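Local coordinates for hypothetical protein Atu0120 (PDB 2I6H) that is of unknown function, a largely helical bacterial protein of the DUF924 family, at residues H123-S128 / F134-F139. Residues are numbered along the deposited sequence; the frame is centred on the assembly and turned at random.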
# COMPACT_ATOMS: atom_id res chain seq x y z
N HIS A 123 2.62 20.56 -10.85
CA HIS A 123 1.38 19.82 -11.17
C HIS A 123 0.99 18.76 -10.13
O HIS A 123 -0.23 18.49 -9.90
CB HIS A 123 1.48 19.19 -12.56
CG HIS A 123 1.45 20.18 -13.69
ND1 HIS A 123 0.89 21.43 -13.56
CD2 HIS A 123 1.91 20.10 -14.97
CE1 HIS A 123 1.00 22.08 -14.71
NE2 HIS A 123 1.60 21.29 -15.58
N ASP A 124 1.99 18.12 -9.53
CA ASP A 124 1.71 17.06 -8.54
C ASP A 124 0.97 17.65 -7.33
O ASP A 124 0.10 17.01 -6.74
CB ASP A 124 3.00 16.37 -8.08
CG ASP A 124 4.03 17.33 -7.46
OD1 ASP A 124 4.25 18.45 -8.02
OD2 ASP A 124 4.64 16.93 -6.43
N GLN A 125 1.33 18.90 -6.99
CA GLN A 125 0.70 19.58 -5.85
C GLN A 125 -0.69 20.07 -6.21
O GLN A 125 -1.48 20.38 -5.31
CB GLN A 125 1.57 20.75 -5.37
CG GLN A 125 2.88 20.26 -4.74
CD GLN A 125 2.67 19.29 -3.57
OE1 GLN A 125 1.99 19.61 -2.57
NE2 GLN A 125 3.24 18.10 -3.69
N ALA A 126 -0.97 20.16 -7.51
CA ALA A 126 -2.25 20.70 -7.99
C ALA A 126 -3.34 19.64 -8.10
O ALA A 126 -4.51 19.99 -8.10
CB ALA A 126 -2.10 21.46 -9.32
N VAL A 127 -2.97 18.35 -8.14
CA VAL A 127 -4.00 17.28 -8.15
C VAL A 127 -4.26 16.83 -6.70
O VAL A 127 -3.50 17.16 -5.78
CB VAL A 127 -3.56 16.08 -9.07
CG1 VAL A 127 -3.16 16.60 -10.48
CG2 VAL A 127 -2.39 15.31 -8.44
N SER A 128 -5.34 16.07 -6.49
CA SER A 128 -5.66 15.57 -5.17
C SER A 128 -4.59 14.65 -4.61
O SER A 128 -3.80 14.03 -5.34
CB SER A 128 -7.01 14.85 -5.17
OG SER A 128 -6.92 13.73 -6.01
N PHE A 134 0.84 9.10 -8.79
CA PHE A 134 1.07 8.81 -10.23
C PHE A 134 2.16 9.65 -10.92
O PHE A 134 2.72 9.22 -11.95
CB PHE A 134 -0.27 8.72 -10.98
CG PHE A 134 -1.14 7.67 -10.37
CD1 PHE A 134 -0.82 6.33 -10.58
CD2 PHE A 134 -2.17 8.00 -9.46
CE1 PHE A 134 -1.54 5.30 -9.97
CE2 PHE A 134 -2.92 6.95 -8.81
CZ PHE A 134 -2.59 5.61 -9.08
N PHE A 135 2.45 10.84 -10.36
CA PHE A 135 3.59 11.64 -10.80
C PHE A 135 4.92 11.09 -10.25
O PHE A 135 5.99 11.47 -10.72
CB PHE A 135 3.43 13.12 -10.33
CG PHE A 135 2.36 13.86 -11.05
CD1 PHE A 135 2.58 14.35 -12.35
CD2 PHE A 135 1.11 14.04 -10.47
CE1 PHE A 135 1.55 15.05 -13.06
CE2 PHE A 135 0.08 14.76 -11.15
CZ PHE A 135 0.31 15.26 -12.47
N TYR A 136 4.87 10.21 -9.24
CA TYR A 136 6.10 9.76 -8.54
C TYR A 136 6.50 8.35 -8.96
O TYR A 136 7.68 7.96 -8.91
CB TYR A 136 5.87 9.81 -7.02
CG TYR A 136 5.39 11.17 -6.51
CD1 TYR A 136 5.66 12.37 -7.23
CD2 TYR A 136 4.71 11.25 -5.28
CE1 TYR A 136 5.20 13.62 -6.71
CE2 TYR A 136 4.26 12.48 -4.77
CZ TYR A 136 4.52 13.64 -5.48
OH TYR A 136 4.08 14.86 -4.97
N LEU A 137 5.50 7.55 -9.36
CA LEU A 137 5.76 6.17 -9.75
C LEU A 137 6.83 6.02 -10.86
O LEU A 137 7.59 5.05 -10.81
CB LEU A 137 4.44 5.43 -10.11
CG LEU A 137 3.51 5.21 -8.90
CD1 LEU A 137 2.19 4.61 -9.39
CD2 LEU A 137 4.19 4.24 -7.92
N PRO A 138 6.88 6.95 -11.86
CA PRO A 138 7.96 6.83 -12.86
C PRO A 138 9.35 6.80 -12.19
O PRO A 138 10.25 6.12 -12.68
CB PRO A 138 7.76 8.05 -13.77
CG PRO A 138 6.27 8.29 -13.71
CD PRO A 138 5.97 8.06 -12.19
N PHE A 139 9.51 7.50 -11.06
CA PHE A 139 10.82 7.50 -10.37
C PHE A 139 11.06 6.13 -9.69
O PHE A 139 12.17 5.60 -9.77
CB PHE A 139 10.93 8.68 -9.42
CG PHE A 139 10.81 10.00 -10.14
CD1 PHE A 139 11.87 10.47 -10.92
CD2 PHE A 139 9.61 10.73 -10.08
CE1 PHE A 139 11.78 11.72 -11.61
CE2 PHE A 139 9.49 11.96 -10.78
CZ PHE A 139 10.59 12.44 -11.54
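D124 packs on F135 and bonds to Y136. D124 CB sits over the rim of one face of the F135 ring, near CG and CD2, 3.8 Å from F135 CD2, and it also comes within 3.8 Å of Y136 CE1. From there chi1 of 57° tucks CG between the backbone N and the carbonyl carbon, which swings the carboxylate off the phenylalanine and over to the phenol. At the tip, D124 OD2 takes a short 2.6 Å hydrogen bond from Y136 OH through its anti lone pair, the one turned away from OD1. OD2 lies in the plane of the tyrosine ring, at its edge, while the carboxylate itself is turned 73° from that ring. A second, longer hydrogen bond comes from Q125 NE2, 3.3 Å from D124 OD2, from above the carboxylate plane; both bonds end on this oxygen, which should limit rotation of the carboxylate about its CB-CG bond.

All this belongs to an all-helical fold: helix 129-132 links the short, weakly bonded turn 123-126 to F135 and Y136, which come just before helix 137-140, and the chain doubles back so that F135 reaches the turn. R132 in that connection hydrogen-bonds to the carbonyl oxygens of D124 and V127, tying the connection to the turn. Helix 108-120 borders the contact too, with A118 touching F135 and I119 touching D124.

The F135 ring carries most of the apolar packing. The backbone at H123 and D124 covers one of its faces, with D124 CA 3.6 Å from F135 CD2. V127 approaches the edge instead, close to the ring plane, V127 CG2 standing 3.7 Å from F135 CE2. Of the H123 side chain, CB reaches the ring, over the same face near CZ; the imidazole turns from the ring toward L77, whose O its NE2 hydrogen-bonds.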